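Local coordinates for protein Phikz039 (Pseudomonas phage phikz, PDB 3ZBP) that is a phage-encoded member of the tubulin family, known as PhuZ, and holds guanosine-5'-diphosphate in its nucleotide pocket, at residues A76-I81 against G109-P114; S129-S134 against M162-H167; Q198-M203 against T260-Y265; P249-S254 against F273-F278. All coordinates share one frame; numbering follows the deposited sequence.

Contact 1. Residues A76-I81 against G109-P114; sequences AAAELI and GSTIGP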
loop_
_atom_site.group_PDB
_atom_site.type_symbol
_atom_site.label_atom_id
_atom_site.label_comp_id
_atom_site.label_asym_id
_atom_site.label_seq_id
_atom_site.Cartn_x
_atom_site.Cartn_y
_atom_site.Cartn_z
ATOM N N ALA A 76 11.910 17.239 6.040
ATOM C CA ALA A 76 13.210 17.328 5.372
ATOM C C ALA A 76 13.253 16.354 4.201
ATOM O O ALA A 76 13.739 16.681 3.107
ATOM C CB ALA A 76 14.341 17.047 6.366
ATOM N N ALA A 77 12.732 15.152 4.427
ATOM C CA ALA A 77 12.746 14.134 3.382
ATOM C C ALA A 77 11.896 14.572 2.197
ATOM O O ALA A 77 12.325 14.469 1.042
ATOM C CB ALA A 77 12.279 12.785 3.932
ATOM N N ALA A 78 10.688 15.059 2.480
ATOM C CA ALA A 78 9.793 15.534 1.421
ATOM C C ALA A 78 10.408 16.676 0.610
ATOM O O ALA A 78 10.173 16.773 -0.595
ATOM C CB ALA A 78 8.437 15.964 2.008
ATOM N N GLU A 79 11.166 17.555 1.266
ATOM C CA GLU A 79 11.892 18.604 0.544
ATOM C C GLU A 79 12.877 17.996 -0.442
ATOM O O GLU A 79 12.990 18.452 -1.587
ATOM C CB GLU A 79 12.643 19.526 1.521
ATOM C CG GLU A 79 11.763 20.576 2.178
ATOM C CD GLU A 79 12.487 21.327 3.283
ATOM O OE1 GLU A 79 13.625 20.932 3.634
ATOM O OE2 GLU A 79 11.919 22.311 3.803
ATOM N N LEU A 80 13.588 16.961 0.011
ATOM C CA LEU A 80 14.623 16.315 -0.795
ATOM C C LEU A 80 14.083 15.636 -2.047
ATOM O O LEU A 80 14.706 15.720 -3.105
ATOM C CB LEU A 80 15.415 15.303 0.052
ATOM C CG LEU A 80 16.485 14.460 -0.666
ATOM C CD1 LEU A 80 17.711 15.283 -1.090
ATOM C CD2 LEU A 80 16.920 13.288 0.200
ATOM N N ILE A 81 12.931 14.976 -1.940
ATOM C CA ILE A 81 12.465 14.110 -3.022
ATOM C C ILE A 81 11.439 14.731 -3.943
ATOM O O ILE A 81 11.133 14.164 -4.996
ATOM C CB ILE A 81 11.780 12.864 -2.479
ATOM C CG1 ILE A 81 10.591 13.311 -1.625
ATOM C CG2 ILE A 81 12.778 11.984 -1.713
ATOM C CD1 ILE A 81 9.747 12.226 -1.147
ATOM N N GLY A 109 10.004 6.310 2.876
ATOM C CA GLY A 109 8.834 5.672 2.309
ATOM C C GLY A 109 7.593 6.516 2.519
ATOM O O GLY A 109 6.743 6.596 1.635
ATOM N N SER A 110 7.508 7.180 3.667
ATOM C CA SER A 110 6.271 7.856 4.068
ATOM C C SER A 110 6.121 9.197 3.375
ATOM O O SER A 110 5.107 9.876 3.548
ATOM C CB SER A 110 6.226 8.061 5.584
ATOM O OG SER A 110 7.188 9.021 5.993
ATOM N N THR A 111 7.138 9.595 2.619
ATOM C CA THR A 111 7.027 10.798 1.797
ATOM C C THR A 111 7.080 10.468 0.302
ATOM O O THR A 111 6.265 10.971 -0.477
ATOM C CB THR A 111 8.063 11.875 2.196
ATOM O OG1 THR A 111 9.398 11.381 2.012
ATOM C CG2 THR A 111 7.873 12.277 3.652
ATOM N N ILE A 112 8.020 9.619 -0.102
ATOM C CA ILE A 112 8.078 9.157 -1.493
ATOM C C ILE A 112 6.778 8.456 -1.888
ATOM O O ILE A 112 6.194 8.758 -2.930
ATOM C CB ILE A 112 9.240 8.170 -1.721
ATOM C CG1 ILE A 112 10.584 8.880 -1.567
ATOM C CG2 ILE A 112 9.185 7.557 -3.117
ATOM C CD1 ILE A 112 11.780 7.933 -1.533
ATOM N N GLY A 113 6.340 7.511 -1.058
ATOM C CA GLY A 113 5.165 6.715 -1.364
ATOM C C GLY A 113 3.912 7.524 -1.634
ATOM O O GLY A 113 3.304 7.419 -2.704
ATOM N N PRO A 114 3.498 8.338 -0.652
ATOM C CA PRO A 114 2.267 9.094 -0.898
ATOM C C PRO A 114 2.461 10.167 -1.982
ATOM O O PRO A 114 1.489 10.504 -2.668
ATOM C CB PRO A 114 1.979 9.734 0.460
ATOM C CG PRO A 114 2.602 8.760 1.460
ATOM C CD PRO A 114 3.903 8.369 0.765
#
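Helices 76-81 and 109-114 face each other through Ala78 and Thr111, whose CA atoms are 5.5 Å apart. The axes of the two short segments approach to 8.9 Å with an angle of 43° between their chain directions, and no hydrogen bond joins them. Such nearness suits helix 76-81, which offers small side chains: the methyl groups of Ala77 and Ala78 cost little space, and the longer Ile81 reaches over from the next turn. CD1 of Ile81 does most of the touching. With CG1 set between the backbone N and the carbonyl carbon (chi1 59°) and the chain extended beyond it, this methyl lies 3.3 Å from OG1 of Thr111 and 3.5 Å from CG1 of Ile112. Helix 109-122 follows the glycine-rich loop that, in the tubulin family, curls around the nucleotide phosphates, and here Gly109 N is hydrogen-bonded to O3B of GDP. Helix 74-81 thus packs on the first turns of the helix that follows this loop. Thr111 presents a mixed surface: its CG2 meets CB of Ala78 at 4.1 Å, while OG1, 3.7 Å from CB of Ala77, is hydrogen-bonded to the carbonyl O of Ala107, in the loop just before the helix. A threonine fits this buried place because its hydroxyl is satisfied locally and its methyl joins the apolar layer. CG2 of Ile81 extends that layer, resting 3.8 Å from CG1 of Ile112.

Contact 2. Residues S129-S134 against M162-H167; sequences SVVIGS and MIINYH. With GDP (guanosine-5'-diphosphate), chain B.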
loop_
_atom_site.group_PDB
_atom_site.type_symbol
_atom_site.label_atom_id
_atom_site.label_comp_id
_atom_site.label_asym_id
_atom_site.label_seq_id
_atom_site.Cartn_x
_atom_site.Cartn_y
_atom_site.Cartn_z
ATOM N N SER A 129 -2.072 1.515 -1.916
ATOM C CA SER A 129 -0.904 1.512 -1.044
ATOM C C SER A 129 -0.998 0.371 -0.047
ATOM O O SER A 129 -2.069 0.102 0.500
ATOM C CB SER A 129 -0.768 2.831 -0.271
ATOM O OG SER A 129 -0.526 3.913 -1.145
ATOM N N VAL A 130 0.138 -0.285 0.182
ATOM C CA VAL A 130 0.284 -1.280 1.239
ATOM C C VAL A 130 1.268 -0.675 2.215
ATOM O O VAL A 130 2.440 -0.486 1.877
ATOM C CB VAL A 130 0.822 -2.622 0.684
ATOM C CG1 VAL A 130 1.109 -3.602 1.825
ATOM C CG2 VAL A 130 -0.197 -3.231 -0.282
ATOM N N VAL A 131 0.786 -0.336 3.411
ATOM C CA VAL A 131 1.562 0.485 4.335
ATOM C C VAL A 131 1.681 -0.136 5.729
ATOM O O VAL A 131 0.928 -1.039 6.070
ATOM C CB VAL A 131 0.964 1.889 4.460
ATOM C CG1 VAL A 131 0.692 2.492 3.082
ATOM C CG2 VAL A 131 -0.322 1.859 5.291
ATOM N N ILE A 132 2.634 0.356 6.523
ATOM C CA ILE A 132 2.899 -0.178 7.858
ATOM C C ILE A 132 2.900 0.928 8.909
ATOM O O ILE A 132 3.718 1.853 8.838
ATOM C CB ILE A 132 4.291 -0.858 7.932
ATOM C CG1 ILE A 132 4.394 -2.023 6.953
ATOM C CG2 ILE A 132 4.582 -1.336 9.363
ATOM C CD1 ILE A 132 5.846 -2.422 6.615
ATOM N N GLY A 133 1.996 0.830 9.885
ATOM C CA GLY A 133 1.993 1.737 11.018
ATOM C C GLY A 133 2.876 1.188 12.128
ATOM O O GLY A 133 2.960 -0.032 12.318
ATOM N N SER A 134 3.546 2.069 12.864
ATOM C CA SER A 134 4.395 1.599 13.946
ATOM C C SER A 134 4.471 2.584 15.094
ATOM O O SER A 134 4.084 3.755 14.971
ATOM C CB SER A 134 5.809 1.291 13.441
ATOM O OG SER A 134 6.365 2.436 12.837
ATOM N N MET A 162 -7.706 7.900 -1.936
ATOM C CA MET A 162 -6.499 7.125 -1.669
ATOM C C MET A 162 -6.853 5.839 -0.930
ATOM O O MET A 162 -7.467 5.867 0.142
ATOM C CB MET A 162 -5.493 7.931 -0.863
ATOM C CG MET A 162 -4.181 7.214 -0.671
ATOM S SD MET A 162 -3.073 8.219 0.327
ATOM C CE MET A 162 -1.536 7.348 0.073
ATOM N N ILE A 163 -6.472 4.718 -1.531
ATOM C CA ILE A 163 -6.778 3.394 -1.004
ATOM C C ILE A 163 -5.625 2.871 -0.154
ATOM O O ILE A 163 -4.484 2.737 -0.630
ATOM C CB ILE A 163 -7.042 2.400 -2.146
ATOM C CG1 ILE A 163 -8.173 2.907 -3.044
ATOM C CG2 ILE A 163 -7.402 1.034 -1.593
ATOM C CD1 ILE A 163 -8.326 2.109 -4.360
ATOM N N ILE A 164 -5.933 2.538 1.094
ATOM C CA ILE A 164 -4.905 2.163 2.040
ATOM C C ILE A 164 -5.127 0.746 2.556
ATOM O O ILE A 164 -6.147 0.465 3.191
ATOM C CB ILE A 164 -4.920 3.112 3.247
ATOM C CG1 ILE A 164 -4.803 4.572 2.801
ATOM C CG2 ILE A 164 -3.839 2.711 4.252
ATOM C CD1 ILE A 164 -3.469 4.922 2.142
ATOM N N ASN A 165 -4.179 -0.145 2.271
ATOM C CA ASN A 165 -4.144 -1.462 2.904
ATOM C C ASN A 165 -3.177 -1.378 4.093
ATOM O O ASN A 165 -1.959 -1.238 3.915
ATOM C CB ASN A 165 -3.736 -2.542 1.887
ATOM C CG ASN A 165 -3.646 -3.926 2.497
ATOM O OD1 ASN A 165 -2.554 -4.494 2.596
ATOM N ND2 ASN A 165 -4.798 -4.492 2.900
ATOM N N TYR A 166 -3.740 -1.431 5.301
ATOM C CA TYR A 166 -3.010 -1.096 6.531
ATOM C C TYR A 166 -2.539 -2.323 7.314
ATOM O O TYR A 166 -3.328 -3.227 7.627
ATOM C CB TYR A 166 -3.894 -0.210 7.426
ATOM C CG TYR A 166 -3.252 0.185 8.729
ATOM C CD1 TYR A 166 -2.290 1.191 8.775
ATOM C CD2 TYR A 166 -3.596 -0.453 9.910
ATOM C CE1 TYR A 166 -1.696 1.554 9.968
ATOM C CE2 TYR A 166 -3.001 -0.094 11.116
ATOM C CZ TYR A 166 -2.061 0.907 11.134
ATOM O OH TYR A 166 -1.462 1.265 12.315
ATOM N N HIS A 167 -1.243 -2.350 7.606
ATOM C CA HIS A 167 -0.666 -3.330 8.507
ATOM C C HIS A 167 -0.028 -2.591 9.676
ATOM O O HIS A 167 0.435 -1.455 9.527
ATOM C CB HIS A 167 0.365 -4.168 7.751
ATOM C CG HIS A 167 -0.215 -4.879 6.573
ATOM N ND1 HIS A 167 -0.560 -6.214 6.611
ATOM C CD2 HIS A 167 -0.565 -4.429 5.348
ATOM C CE1 HIS A 167 -1.074 -6.560 5.444
ATOM N NE2 HIS A 167 -1.091 -5.495 4.659
HETATM P PB GDP B . 12.491 4.929 5.942
HETATM O O1B GDP B . 12.932 6.319 6.337
HETATM O O2B GDP B . 13.559 4.235 5.138
HETATM O O3B GDP B . 11.249 5.050 5.098
HETATM O O3A GDP B . 12.147 4.153 7.325
HETATM P PA GDP B . 11.967 2.564 7.501
HETATM O O1A GDP B . 11.070 1.975 6.457
HETATM O O2A GDP B . 13.294 1.860 7.448
HETATM O "O5'" GDP B . 11.453 2.418 9.025
HETATM C "C5'" GDP B . 10.326 3.099 9.564
HETATM C "C4'" GDP B . 9.523 2.198 10.504
HETATM O "O4'" GDP B . 9.278 0.962 9.825
HETATM C "C3'" GDP B . 10.192 1.821 11.817
HETATM O "O3'" GDP B . 9.143 1.704 12.793
HETATM C "C2'" GDP B . 10.721 0.425 11.580
HETATM O "O2'" GDP B . 10.736 -0.314 12.800
HETATM C "C1'" GDP B . 9.691 -0.150 10.623
HETATM N N9 GDP B . 10.261 -1.119 9.669
HETATM C C8 GDP B . 11.433 -0.978 9.030
HETATM N N7 GDP B . 11.652 -2.018 8.199
HETATM C C5 GDP B . 10.594 -2.845 8.292
HETATM C C6 GDP B . 10.201 -4.121 7.670
HETATM O O6 GDP B . 10.961 -4.675 6.840
HETATM N N1 GDP B . 9.024 -4.662 8.020
HETATM C C2 GDP B . 8.214 -4.062 8.915
HETATM N N2 GDP B . 7.041 -4.658 9.223
HETATM N N3 GDP B . 8.518 -2.886 9.528
HETATM C C4 GDP B . 9.673 -2.243 9.254
HETATM O O HOH W 1 -2.911 4.505 -2.164
#
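Ser129 and Val131 exchange backbone hydrogen bonds with Ile163, Asn165 and His167, and Gly133 adds a last one to His167. Asn165 N to Ser129 O (2.8 Å) and Gly133 N to His167 O (2.8 Å) are the shortest of five. Beside the ladder, a water bonded to Ser129 OG donates to Ile163 O at 2.8 Å; the serine hydroxyl also pairs with Tyr102. These are neighbouring parallel strands of the Rossmann-like nucleotide-binding domain of the tubulin family, linked by helix 138-158 in a beta-alpha-beta crossover. On one face, His167 NE2 donates to Asn165 OD1 at 2.7 Å, approaching from above the amide plane, so the histidine satisfies the oxygen of a buried asparagine whose ND2 is bonded to Leu224 O; Val130 CG1 packs 3.8 Å from OD1. On the other face, Val131 CG2 meets Ile164 CG2 at 3.8 Å, and the Tyr166 side chain extends to Gly133, its OH 3.7 Å from the glycine CA and hydrogen-bonded to Glu168. Near the C-terminal end of the strand, Ile132 CD1 lies 3.6 Å from N2 of GDP.

Contact 3. Residues Q198-M203 against T260-Y265; sequences QSLDLM and TRTTGY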
loop_
_atom_site.group_PDB
_atom_site.type_symbol
_atom_site.label_atom_id
_atom_site.label_comp_id
_atom_site.label_asym_id
_atom_site.label_seq_id
_atom_site.Cartn_x
_atom_site.Cartn_y
_atom_site.Cartn_z
ATOM N N GLN A 198 -12.156 -14.753 -15.969
ATOM C CA GLN A 198 -13.380 -14.626 -16.744
ATOM C C GLN A 198 -14.286 -13.545 -16.153
ATOM O O GLN A 198 -14.444 -13.466 -14.931
ATOM C CB GLN A 198 -14.118 -15.968 -16.775
ATOM C CG GLN A 198 -15.438 -15.890 -17.536
ATOM C CD GLN A 198 -16.328 -17.113 -17.355
ATOM O OE1 GLN A 198 -16.157 -17.905 -16.420
ATOM N NE2 GLN A 198 -17.297 -17.263 -18.253
ATOM N N SER A 199 -14.856 -12.706 -17.021
ATOM C CA SER A 199 -15.829 -11.670 -16.631
ATOM C C SER A 199 -15.260 -10.563 -15.735
ATOM O O SER A 199 -15.996 -9.931 -14.961
ATOM C CB SER A 199 -17.063 -12.296 -15.982
ATOM O OG SER A 199 -17.678 -13.208 -16.879
ATOM N N LEU A 200 -13.953 -10.334 -15.840
ATOM C CA LEU A 200 -13.289 -9.295 -15.065
ATOM C C LEU A 200 -12.260 -8.619 -15.958
ATOM O O LEU A 200 -11.213 -9.203 -16.259
ATOM C CB LEU A 200 -12.593 -9.905 -13.842
ATOM C CG LEU A 200 -11.875 -8.946 -12.880
ATOM C CD1 LEU A 200 -12.846 -8.000 -12.212
ATOM C CD2 LEU A 200 -11.093 -9.709 -11.827
ATOM N N ASP A 201 -12.543 -7.395 -16.387
ATOM C CA ASP A 201 -11.618 -6.721 -17.288
ATOM C C ASP A 201 -10.985 -5.487 -16.658
ATOM O O ASP A 201 -11.271 -5.151 -15.504
ATOM C CB ASP A 201 -12.278 -6.398 -18.640
ATOM C CG ASP A 201 -13.432 -5.406 -18.528
ATOM O OD1 ASP A 201 -13.575 -4.729 -17.486
ATOM O OD2 ASP A 201 -14.209 -5.292 -19.503
ATOM N N LEU A 202 -10.129 -4.822 -17.431
ATOM C CA LEU A 202 -9.443 -3.617 -16.978
ATOM C C LEU A 202 -10.433 -2.587 -16.449
ATOM O O LEU A 202 -10.249 -2.033 -15.357
ATOM C CB LEU A 202 -8.599 -3.042 -18.119
ATOM C CG LEU A 202 -7.964 -1.670 -17.926
ATOM C CD1 LEU A 202 -7.041 -1.685 -16.741
ATOM C CD2 LEU A 202 -7.206 -1.268 -19.199
ATOM N N MET A 203 -11.508 -2.356 -17.195
ATOM C CA MET A 203 -12.484 -1.359 -16.781
ATOM C C MET A 203 -13.233 -1.751 -15.503
ATOM O O MET A 203 -13.575 -0.876 -14.701
ATOM C CB MET A 203 -13.465 -1.031 -17.909
ATOM C CG MET A 203 -14.325 0.192 -17.618
ATOM S SD MET A 203 -13.360 1.702 -17.260
ATOM C CE MET A 203 -12.235 1.734 -18.661
ATOM N N THR A 260 -24.132 -6.367 -7.583
ATOM C CA THR A 260 -23.865 -5.478 -6.451
ATOM C C THR A 260 -22.396 -5.472 -6.048
ATOM O O THR A 260 -22.006 -4.811 -5.081
ATOM C CB THR A 260 -24.743 -5.830 -5.243
ATOM O OG1 THR A 260 -24.500 -7.190 -4.850
ATOM C CG2 THR A 260 -26.224 -5.663 -5.585
ATOM N N ARG A 261 -21.581 -6.167 -6.831
ATOM C CA ARG A 261 -20.194 -6.425 -6.479
ATOM C C ARG A 261 -19.375 -6.622 -7.759
ATOM O O ARG A 261 -19.881 -7.148 -8.748
ATOM C CB ARG A 261 -20.188 -7.709 -5.654
ATOM C CG ARG A 261 -18.900 -8.116 -5.041
ATOM C CD ARG A 261 -19.114 -9.439 -4.308
ATOM N NE ARG A 261 -19.952 -9.285 -3.119
ATOM C CZ ARG A 261 -19.633 -9.757 -1.915
ATOM N NH1 ARG A 261 -18.495 -10.411 -1.730
ATOM N NH2 ARG A 261 -20.452 -9.575 -0.895
ATOM N N THR A 262 -18.118 -6.190 -7.756
ATOM C CA THR A 262 -17.234 -6.438 -8.890
ATOM C C THR A 262 -16.785 -7.893 -8.833
ATOM O O THR A 262 -15.919 -8.262 -8.032
ATOM C CB THR A 262 -16.024 -5.496 -8.864
ATOM O OG1 THR A 262 -16.490 -4.145 -9.011
ATOM C CG2 THR A 262 -15.064 -5.817 -10.003
ATOM N N THR A 263 -17.397 -8.721 -9.676
ATOM C CA THR A 263 -17.233 -10.166 -9.589
ATOM C C THR A 263 -16.361 -10.674 -10.729
ATOM O O THR A 263 -16.492 -10.210 -11.868
ATOM C CB THR A 263 -18.619 -10.888 -9.644
ATOM O OG1 THR A 263 -19.406 -10.510 -8.507
ATOM C CG2 THR A 263 -18.450 -12.385 -9.613
ATOM N N GLY A 264 -15.471 -11.612 -10.415
ATOM C CA GLY A 264 -14.662 -12.279 -11.419
ATOM C C GLY A 264 -14.627 -13.768 -11.140
ATOM O O GLY A 264 -14.817 -14.200 -9.998
ATOM N N TYR A 265 -14.401 -14.560 -12.182
ATOM C CA TYR A 265 -14.291 -16.002 -12.029
ATOM C C TYR A 265 -12.850 -16.458 -12.285
ATOM O O TYR A 265 -12.332 -16.312 -13.391
ATOM C CB TYR A 265 -15.255 -16.695 -13.001
ATOM C CG TYR A 265 -16.660 -16.115 -12.954
ATOM C CD1 TYR A 265 -17.312 -15.929 -11.744
ATOM C CD2 TYR A 265 -17.318 -15.720 -14.120
ATOM C CE1 TYR A 265 -18.592 -15.383 -11.688
ATOM C CE2 TYR A 265 -18.601 -15.174 -14.074
ATOM C CZ TYR A 265 -19.228 -15.012 -12.853
ATOM O OH TYR A 265 -20.493 -14.476 -12.784
#
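Gln198 and Tyr265 form a single antiparallel, hydrogen-bonded bridge, by which the chain leading into helix 202-209 meets strand 262-265, the outermost strand at this end of the sheet in the tubulin-like C-terminal domain. Both bonds measure 3.0 Å: Tyr265 N to Gln198 O is nearly straight at 170°, whereas Gln198 N to Tyr265 O is more bent at 143°. The buried part of the contact lies further along, around Leu200. Its CB sits 4.0 Å from CA of Gly264, where a side chain on the glycine would run into CD2 of Leu200, and its CD1 meets CG2 of Thr262 at 3.8 Å, the two side chains crossing at about a right angle. Leu200 suits this inner position because its side chain also packs on Leu245 and Ile205, so the loop is tied to both the sheet and the following helix by apolar contacts.

The other side is more exposed and more polar. The extended Gln198 side chain crosses Tyr265 obliquely, its CG near the plane of the ring at the edge and its amide turned 73° from the ring. OE1 comes obliquely to 3.4 Å from CD2 of Tyr265, a contact and not a bond; a long, flexible glutamine can simply lie beside an aromatic ring at the surface. Ser199, with a positive phi, turns the chain here and places its small side chain next to the same ring, with OG 3.5 Å from CE2 of Tyr265.

Contact 4. Residues P249-S254 against F273-F278; sequences PDRDVS and FDQMHF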
loop_
_atom_site.group_PDB
_atom_site.type_symbol
_atom_site.label_atom_id
_atom_site.label_comp_id
_atom_site.label_asym_id
_atom_site.label_seq_id
_atom_site.Cartn_x
_atom_site.Cartn_y
_atom_site.Cartn_z
ATOM N N PRO A 249 -18.096 -20.425 -8.898
ATOM C CA PRO A 249 -19.280 -19.571 -8.988
ATOM C C PRO A 249 -20.577 -20.372 -9.031
ATOM O O PRO A 249 -21.594 -19.858 -8.543
ATOM C CB PRO A 249 -19.071 -18.806 -10.299
ATOM C CG PRO A 249 -18.122 -19.649 -11.091
ATOM C CD PRO A 249 -17.221 -20.284 -10.075
ATOM N N ASP A 250 -20.548 -21.589 -9.584
ATOM C CA ASP A 250 -21.744 -22.436 -9.617
ATOM C C ASP A 250 -22.326 -22.555 -8.206
ATOM O O ASP A 250 -23.537 -22.530 -8.022
ATOM C CB ASP A 250 -21.429 -23.843 -10.159
ATOM C CG ASP A 250 -21.231 -23.883 -11.671
ATOM O OD1 ASP A 250 -21.045 -22.833 -12.325
ATOM O OD2 ASP A 250 -21.242 -25.000 -12.219
ATOM N N ARG A 251 -21.447 -22.660 -7.215
ATOM C CA ARG A 251 -21.844 -22.797 -5.814
ATOM C C ARG A 251 -22.051 -21.422 -5.165
ATOM O O ARG A 251 -23.015 -21.216 -4.406
ATOM C CB ARG A 251 -20.753 -23.566 -5.040
ATOM C CG ARG A 251 -21.125 -24.042 -3.613
ATOM C CD ARG A 251 -20.019 -23.758 -2.559
ATOM N NE ARG A 251 -18.700 -24.289 -2.921
ATOM C CZ ARG A 251 -17.536 -23.715 -2.607
ATOM N NH1 ARG A 251 -17.501 -22.577 -1.925
ATOM N NH2 ARG A 251 -16.393 -24.275 -2.988
ATOM N N ASP A 252 -21.160 -20.478 -5.482
ATOM C CA ASP A 252 -21.020 -19.252 -4.686
ATOM C C ASP A 252 -21.548 -17.933 -5.272
ATOM O O ASP A 252 -21.659 -16.950 -4.547
ATOM C CB ASP A 252 -19.548 -19.050 -4.306
ATOM C CG ASP A 252 -19.001 -20.172 -3.441
ATOM O OD1 ASP A 252 -19.751 -20.708 -2.595
ATOM O OD2 ASP A 252 -17.811 -20.515 -3.609
ATOM N N VAL A 253 -21.858 -17.890 -6.565
ATOM C CA VAL A 253 -22.221 -16.612 -7.194
ATOM C C VAL A 253 -23.660 -16.541 -7.723
ATOM O O VAL A 253 -24.021 -17.268 -8.649
ATOM C CB VAL A 253 -21.264 -16.276 -8.337
ATOM C CG1 VAL A 253 -21.739 -15.030 -9.082
ATOM C CG2 VAL A 253 -19.856 -16.073 -7.790
ATOM N N SER A 254 -24.467 -15.656 -7.130
ATOM C CA SER A 254 -25.835 -15.405 -7.584
ATOM C C SER A 254 -25.839 -14.186 -8.495
ATOM O O SER A 254 -24.825 -13.495 -8.604
ATOM C CB SER A 254 -26.738 -15.101 -6.397
ATOM O OG SER A 254 -26.360 -13.858 -5.826
ATOM N N PHE A 273 -7.126 -21.362 -4.542
ATOM C CA PHE A 273 -7.986 -20.777 -3.509
ATOM C C PHE A 273 -9.463 -21.003 -3.801
ATOM O O PHE A 273 -9.841 -21.277 -4.939
ATOM C CB PHE A 273 -7.701 -19.274 -3.328
ATOM C CG PHE A 273 -7.974 -18.426 -4.567
ATOM C CD1 PHE A 273 -9.236 -17.895 -4.805
ATOM C CD2 PHE A 273 -6.955 -18.131 -5.461
ATOM C CE1 PHE A 273 -9.484 -17.116 -5.935
ATOM C CE2 PHE A 273 -7.189 -17.352 -6.585
ATOM C CZ PHE A 273 -8.456 -16.840 -6.822
ATOM N N ASP A 274 -10.287 -20.892 -2.763
ATOM C CA ASP A 274 -11.738 -20.938 -2.902
ATOM C C ASP A 274 -12.271 -19.586 -3.380
ATOM O O ASP A 274 -12.861 -19.493 -4.462
ATOM C CB ASP A 274 -12.372 -21.323 -1.561
ATOM C CG ASP A 274 -13.896 -21.350 -1.607
ATOM O OD1 ASP A 274 -14.474 -21.194 -2.700
ATOM O OD2 ASP A 274 -14.521 -21.519 -0.538
ATOM N N GLN A 275 -12.075 -18.543 -2.571
ATOM C CA GLN A 275 -12.526 -17.209 -2.947
ATOM C C GLN A 275 -11.682 -16.120 -2.281
ATOM O O GLN A 275 -11.140 -16.330 -1.190
ATOM C CB GLN A 275 -14.023 -17.035 -2.648
ATOM C CG GLN A 275 -14.448 -17.333 -1.226
ATOM C CD GLN A 275 -15.966 -17.275 -1.033
ATOM O OE1 GLN A 275 -16.503 -16.309 -0.480
ATOM N NE2 GLN A 275 -16.655 -18.324 -1.461
ATOM N N MET A 276 -11.541 -14.979 -2.955
ATOM C CA MET A 276 -10.814 -13.838 -2.405
ATOM C C MET A 276 -11.662 -12.585 -2.503
ATOM O O MET A 276 -12.247 -12.305 -3.550
ATOM C CB MET A 276 -9.487 -13.625 -3.136
ATOM C CG MET A 276 -8.412 -14.617 -2.745
ATOM S SD MET A 276 -6.763 -14.157 -3.328
ATOM C CE MET A 276 -7.046 -13.914 -5.081
ATOM N N HIS A 277 -11.723 -11.830 -1.411
ATOM C CA HIS A 277 -12.546 -10.632 -1.357
ATOM C C HIS A 277 -11.710 -9.405 -1.046
ATOM O O HIS A 277 -10.913 -9.403 -0.105
ATOM C CB HIS A 277 -13.645 -10.798 -0.314
ATOM C CG HIS A 277 -14.518 -11.986 -0.565
ATOM N ND1 HIS A 277 -15.487 -11.996 -1.546
ATOM C CD2 HIS A 277 -14.548 -13.208 0.008
ATOM C CE1 HIS A 277 -16.085 -13.174 -1.556
ATOM N NE2 HIS A 277 -15.543 -13.927 -0.618
ATOM N N PHE A 278 -11.900 -8.365 -1.847
ATOM C CA PHE A 278 -11.132 -7.147 -1.685
ATOM C C PHE A 278 -12.115 -6.035 -1.380
ATOM O O PHE A 278 -12.771 -5.492 -2.273
ATOM C CB PHE A 278 -10.318 -6.870 -2.943
ATOM C CG PHE A 278 -9.398 -8.006 -3.332
ATOM C CD1 PHE A 278 -9.894 -9.143 -3.950
ATOM C CD2 PHE A 278 -8.041 -7.930 -3.081
ATOM C CE1 PHE A 278 -9.044 -10.197 -4.316
ATOM C CE2 PHE A 278 -7.178 -8.970 -3.445
ATOM C CZ PHE A 278 -7.683 -10.107 -4.069
HETATM O O HOH W 2 -15.682 -19.900 -5.112
#
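A salt-bridge network of Arg251, Asp252 and Asp274 joins the short helix 249-252 to the chain entering strand 275-282 in the tubulin-like C-terminal domain. Arg251 and Asp252 are neighbours on the helix and pair closely, NH1 to OD2 at 2.7 Å. Across the contact the arginine is held more loosely: NH1 makes weak bonds to both carboxylate oxygens of Asp274, at 3.4 Å to OD1 and 3.5 Å to OD2. The carboxylate comes to the edge of the guanidinium, but the two planes are turned 67° apart, so this is no flat, two-pronged pairing. Arginine suits the place because its several N-H groups can serve several acids at once; NE is taken by Asp248. Its charge probably also eases the approach of the two acids, since Asp252 OD2 lies only 3.5 Å from Asp274 OD1.

A water adds a second connection, lying 2.7 Å from Asp252 OD2 and 2.9 Å from the backbone O of Asp274. Asp274 swings its carboxylate toward the helix with CG anti to its own N (chi1 178°). Gln275, the first residue of the strand segment, has its NE2 3.3 Å from OD2 of Asp252. Glutamine also brings an acceptor to this place: OE1 takes a hydrogen bond of 2.6 Å from NE2 of His277, in the plane of the imidazole.

Contacts 1 and 2 are buried and belong to the nucleotide-binding part of the fold, whereas contacts 3 and 4 are only partly buried and lie toward the far end of the sheet. Contact 1 is apolar helix packing without a cross-bond; contact 2 is a full parallel backbone ladder; contact 3 has just one bridge; contact 4 relies on charged side chains and water. Contacts 1 and 2 touch where Pro114 CB meets Met162 CE at 4.3 Å. Contacts 3 and 4, with centres about 12 Å apart, also touch, Tyr265 packing on Pro249 and Val253. Contacts 2, 3 and 4 all reach the same sheet, while 1 and 4 have centres about 40 Å apart.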